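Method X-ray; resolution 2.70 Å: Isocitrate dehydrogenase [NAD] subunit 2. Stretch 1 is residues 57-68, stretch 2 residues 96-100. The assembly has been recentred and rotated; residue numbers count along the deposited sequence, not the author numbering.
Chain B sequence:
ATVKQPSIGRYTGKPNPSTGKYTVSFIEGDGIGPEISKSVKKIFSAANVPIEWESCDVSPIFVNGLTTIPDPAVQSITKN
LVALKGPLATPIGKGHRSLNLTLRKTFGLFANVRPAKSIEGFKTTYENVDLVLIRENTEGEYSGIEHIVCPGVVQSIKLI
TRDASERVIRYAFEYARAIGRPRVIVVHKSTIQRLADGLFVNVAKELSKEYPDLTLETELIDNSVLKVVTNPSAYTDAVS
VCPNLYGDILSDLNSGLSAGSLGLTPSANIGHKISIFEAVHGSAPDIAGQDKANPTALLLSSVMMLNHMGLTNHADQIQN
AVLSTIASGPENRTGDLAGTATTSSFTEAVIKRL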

ATOM      1  N   ASP B  57      12.488   4.932  50.446  1.00 90.30           N
ATOM      2  CA  ASP B  57      12.460   4.324  49.130  1.00 81.19           C
ATOM      3  C   ASP B  57      11.264   4.891  48.382  1.00 85.35           C
ATOM      4  O   ASP B  57      10.165   4.958  48.931  1.00 90.04           O
ATOM      5  N   VAL B  58      11.485   5.312  47.139  1.00 97.69           N
ATOM      6  CA  VAL B  58      10.422   5.881  46.312  1.00 91.44           C
ATOM      7  C   VAL B  58      10.181   5.049  45.048  1.00 92.48           C
ATOM      8  O   VAL B  58       9.568   5.526  44.093  1.00107.25           O
ATOM      9  N   SER B  59      10.673   3.813  45.040  1.00 93.52           N
ATOM     10  CA  SER B  59      10.428   2.904  43.926  1.00 93.57           C
ATOM     11  C   SER B  59       8.966   2.951  43.517  1.00 85.58           C
ATOM     12  O   SER B  59       8.074   2.770  44.345  1.00 83.13           O
ATOM     13  N   PRO B  60       8.721   3.187  42.228  1.00 85.60           N
ATOM     14  CA  PRO B  60       7.380   3.387  41.671  1.00 86.48           C
ATOM     15  C   PRO B  60       6.460   2.187  41.882  1.00102.06           C
ATOM     16  O   PRO B  60       6.593   1.192  41.162  1.00107.02           O
ATOM     17  N   ILE B  61       5.547   2.282  42.847  1.00 94.09           N
ATOM     18  CA  ILE B  61       4.455   1.318  42.970  1.00 82.92           C
ATOM     19  C   ILE B  61       3.365   1.648  41.948  1.00 95.14           C
ATOM     20  O   ILE B  61       3.190   2.813  41.580  1.00106.35           O
ATOM     21  N   PHE B  62       2.650   0.638  41.461  1.00 87.89           N
ATOM     22  CA  PHE B  62       1.567   0.893  40.511  1.00 98.17           C
ATOM     23  C   PHE B  62       0.188   0.653  41.169  1.00 88.99           C
ATOM     24  O   PHE B  62      -0.025  -0.366  41.815  1.00 73.57           O
ATOM     25  N   VAL B  63      -0.723   1.618  41.038  1.00104.57           N
ATOM     26  CA  VAL B  63      -2.096   1.486  41.548  1.00 91.35           C
ATOM     27  C   VAL B  63      -3.100   1.948  40.486  1.00104.84           C
ATOM     28  O   VAL B  63      -3.203   3.152  40.205  1.00111.06           O
ATOM     29  N   ASN B  64      -3.825   0.992  39.902  1.00 89.07           N
ATOM     30  CA  ASN B  64      -4.670   1.254  38.726  1.00105.19           C
ATOM     31  C   ASN B  64      -3.886   1.589  37.432  1.00116.50           C
ATOM     32  O   ASN B  64      -4.437   2.213  36.519  1.00118.80           O
ATOM     33  N   GLY B  65      -2.617   1.172  37.356  1.00 99.03           N
ATOM     34  CA  GLY B  65      -1.769   1.449  36.202  1.00 95.52           C
ATOM     35  C   GLY B  65      -1.154   2.838  36.267  1.00118.40           C
ATOM     36  O   GLY B  65      -0.147   3.136  35.605  1.00112.43           O
ATOM     37  N   LEU B  66      -1.793   3.689  37.070  1.00121.00           N
ATOM     38  CA  LEU B  66      -1.314   5.029  37.380  1.00118.74           C
ATOM     39  C   LEU B  66      -0.177   4.897  38.396  1.00109.62           C
ATOM     40  O   LEU B  66      -0.400   4.392  39.501  1.00 97.09           O
ATOM     41  N   THR B  67       1.035   5.318  38.016  1.00 99.77           N
ATOM     42  CA  THR B  67       2.191   5.237  38.917  1.00 95.24           C
ATOM     43  C   THR B  67       1.963   6.016  40.215  1.00 87.80           C
ATOM     44  O   THR B  67       1.561   7.180  40.204  1.00 80.87           O
ATOM     45  N   THR B  68       2.196   5.342  41.335  1.00 85.26           N
ATOM     46  CA  THR B  68       1.958   5.908  42.656  1.00 84.01           C
ATOM     47  C   THR B  68       3.221   5.778  43.520  1.00 77.32           C
ATOM     48  O   THR B  68       4.059   4.909  43.313  1.00 73.36           O
ATOM     49  N   HIS B  96       6.213   3.241  34.314  1.00 80.46           N
ATOM     50  CA  HIS B  96       5.320   3.639  33.222  1.00116.29           C
ATOM     51  C   HIS B  96       5.271   5.170  33.106  1.00135.27           C
ATOM     52  O   HIS B  96       5.886   5.749  32.200  1.00128.79           O
ATOM     53  N   ARG B  97       4.549   5.823  34.020  1.00121.04           N
ATOM     54  CA  ARG B  97       4.550   7.288  34.097  1.00112.87           C
ATOM     55  C   ARG B  97       5.898   7.786  34.640  1.00106.60           C
ATOM     56  O   ARG B  97       6.745   6.981  35.031  1.00100.33           O
ATOM     57  N   SER B  98       6.103   9.099  34.659  1.00 94.29           N
ATOM     58  CA  SER B  98       7.409   9.660  35.018  1.00 88.10           C
ATOM     59  C   SER B  98       7.625   9.674  36.533  1.00 84.45           C
ATOM     60  O   SER B  98       6.757  10.095  37.293  1.00 70.53           O
ATOM     61  N   LEU B  99       8.790   9.211  36.966  1.00 75.35           N
ATOM     62  CA  LEU B  99       9.082   9.089  38.386  1.00 58.16           C
ATOM     63  C   LEU B  99       9.149  10.464  39.045  1.00 71.66           C
ATOM     64  O   LEU B  99       8.607  10.679  40.137  1.00 45.49           O
ATOM     65  N   ASN B 100       9.819  11.389  38.360  1.00 71.13           N
ATOM     66  CA  ASN B 100       9.910  12.769  38.806  1.00 61.74           C
ATOM     67  C   ASN B 100       8.560  13.467  38.727  1.00 65.62           C
ATOM     68  O   ASN B 100       8.227  14.284  39.570  1.00 52.35           O
TER

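Stretch 1 folds back on itself as a hairpin, held by Thr-68 N to Ile-61 O at 2.7 Å and Val-63 N to Leu-66 O at 3.2 Å, and it meets stretch 2 by van der Waals contact, in which several backbone atoms take part. No hydrogen bond crosses between the two, and 378 Å² is buried, both sides summed.

The apolar part is small. Leu-99, at the start of a helix, sets its CA-to-CB bond sideways, but chi1 t and chi2 p bring its end back, so that CD1 lies 3.9 Å from CG of Pro-60, which points toward it, and also 3.9 Å from Val-58 O. Val-58 (m) points toward stretch 2 as well, yet its CG2 stays 5.0 Å from Leu-99 CD1; its backbone oxygen makes the contact instead.

Aromatic packing comes next. Phe-62, chi1 m, points toward stretch 2 and offers its ring edge to the backbone of His-96, with CZ 3.2 Å from His-96 N; its CE1 is 3.3 Å from His-96 CB. His-96 (t) starts toward stretch 1, but its end leads away, leaving ND1 4.0 Å from Gly-65 O, too far to count as a hydrogen bond.

The third group mixes polar atoms with carbon. Thr-67, buried and in the p rotamer, points toward stretch 2, and both branches touch Arg-97: OG1 is 2.9 Å from Arg-97 CB and CG2 3.3 Å from Arg-97 N, and CG2 also lies 3.9 Å from His-96 N. Arg-97, with chi1 and chi2 t and chi3 p, brings NH2 within 3.2 Å of Leu-66 CD2. Leu-66 has chi1 t and chi2 at -94°, off the wells.

CB direction alone does not predict contact here: Leu-66 starts away and Leu-99 sideways, yet both touch with their ends. Ser-98 points away, its hydroxyl capping the helix that follows.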

ATOM      1  CB  ASP B  57      12.358   2.805  49.233  1.00 86.48           C
ATOM      2  CG  ASP B  57      12.475   2.119  47.877  1.00101.49           C
ATOM      3  OD1 ASP B  57      13.443   2.411  47.146  1.00102.30           O
ATOM      4  OD2 ASP B  57      11.604   1.283  47.540  1.00 96.06           O
ATOM      5  CB  VAL B  58      10.734   7.340  45.895  1.00 79.25           C
ATOM      6  CG1 VAL B  58      10.693   8.273  47.092  1.00 56.52           C
ATOM      7  CG2 VAL B  58      12.071   7.406  45.201  1.00 79.61           C
ATOM      8  CB  SER B  59      10.819   1.473  44.296  1.00 93.47           C
ATOM      9  OG  SER B  59      12.220   1.295  44.235  1.00 80.40           O
ATOM     10  CB  PRO B  60       7.647   3.560  40.170  1.00103.61           C
ATOM     11  CG  PRO B  60       9.102   3.905  40.058  1.00109.78           C
ATOM     12  CD  PRO B  60       9.765   3.200  41.192  1.00 99.46           C
ATOM     13  CB  ILE B  61       3.876   1.340  44.376  1.00 73.63           C
ATOM     14  CG1 ILE B  61       4.492   0.220  45.205  1.00 80.46           C
ATOM     15  CG2 ILE B  61       2.383   1.177  44.349  1.00 67.38           C
ATOM     16  CD1 ILE B  61       4.175   0.331  46.689  1.00 93.76           C
ATOM     17  CB  PHE B  62       1.773   0.081  39.206  1.00 86.62           C
ATOM     18  CG  PHE B  62       2.902   0.608  38.326  1.00109.21           C
ATOM     19  CD1 PHE B  62       2.717   0.770  36.945  1.00 81.77           C
ATOM     20  CD2 PHE B  62       4.152   0.952  38.891  1.00102.78           C
ATOM     21  CE1 PHE B  62       3.753   1.256  36.151  1.00112.30           C
ATOM     22  CE2 PHE B  62       5.208   1.438  38.108  1.00 80.90           C
ATOM     23  CZ  PHE B  62       5.007   1.592  36.732  1.00122.41           C
ATOM     24  CB  VAL B  63      -2.297   2.318  42.826  1.00 91.46           C
ATOM     25  CG1 VAL B  63      -3.769   2.505  43.102  1.00 86.22           C
ATOM     26  CG2 VAL B  63      -1.611   1.664  44.010  1.00 61.09           C
ATOM     27  CB  ASN B  64      -5.699   2.359  39.017  1.00107.46           C
ATOM     28  CG  ASN B  64      -6.962   1.838  39.689  1.00 88.66           C
ATOM     29  OD1 ASN B  64      -7.698   1.038  39.125  1.00 82.30           O
ATOM     30  ND2 ASN B  64      -7.229   2.318  40.888  1.00 67.73           N
ATOM     31  CB  LEU B  66      -2.483   5.869  37.941  1.00101.30           C
ATOM     32  CG  LEU B  66      -2.311   7.235  38.640  1.00102.18           C
ATOM     33  CD1 LEU B  66      -2.217   7.104  40.166  1.00 81.95           C
ATOM     34  CD2 LEU B  66      -1.141   8.044  38.068  1.00 93.82           C
ATOM     35  CB  THR B  67       3.519   5.678  38.244  1.00 72.93           C
ATOM     36  OG1 THR B  67       3.399   7.017  37.764  1.00 94.16           O
ATOM     37  CG2 THR B  67       3.848   4.773  37.079  1.00 86.79           C
ATOM     38  CB  THR B  68       0.718   5.251  43.366  1.00 94.24           C
ATOM     39  OG1 THR B  68      -0.510   5.736  42.791  1.00 89.76           O
ATOM     40  CG2 THR B  68       0.713   5.549  44.870  1.00 77.01           C
ATOM     41  CB  HIS B  96       3.910   3.053  33.372  1.00 88.12           C
ATOM     42  CG  HIS B  96       3.041   3.260  32.168  1.00124.78           C
ATOM     43  ND1 HIS B  96       1.840   3.939  32.221  1.00117.38           N
ATOM     44  CD2 HIS B  96       3.208   2.893  30.873  1.00114.71           C
ATOM     45  CE1 HIS B  96       1.300   3.971  31.014  1.00 93.51           C
ATOM     46  NE2 HIS B  96       2.111   3.343  30.178  1.00 95.85           N
ATOM     47  CB  ARG B  97       3.390   7.794  34.958  1.00105.35           C
ATOM     48  CG  ARG B  97       2.913   9.198  34.603  1.00112.17           C
ATOM     49  CD  ARG B  97       1.455   9.394  34.998  1.00114.24           C
ATOM     50  NE  ARG B  97       1.277   9.487  36.450  1.00122.85           N
ATOM     51  CZ  ARG B  97       0.940  10.606  37.093  1.00120.11           C
ATOM     52  NH1 ARG B  97       0.736  11.728  36.413  1.00124.39           N
ATOM     53  NH2 ARG B  97       0.799  10.604  38.418  1.00 83.19           N
ATOM     54  CB  SER B  98       7.586  11.070  34.438  1.00 93.45           C
ATOM     55  OG  SER B  98       8.836  11.645  34.812  1.00 77.67           O
ATOM     56  CB  LEU B  99      10.400   8.347  38.561  1.00 79.33           C
ATOM     57  CG  LEU B  99      10.842   8.116  39.997  1.00 83.16           C
ATOM     58  CD1 LEU B  99       9.667   7.680  40.837  1.00 51.07           C
ATOM     59  CD2 LEU B  99      11.969   7.094  40.026  1.00 79.29           C
ATOM     60  CB  ASN B 100      10.970  13.523  37.998  1.00 67.71           C
ATOM     61  CG  ASN B 100      12.372  12.937  38.178  1.00 91.07           C
ATOM     62  OD1 ASN B 100      12.910  12.873  39.298  1.00 69.49           O
ATOM     63  ND2 ASN B 100      12.968  12.506  37.075  1.00 91.80           N
TER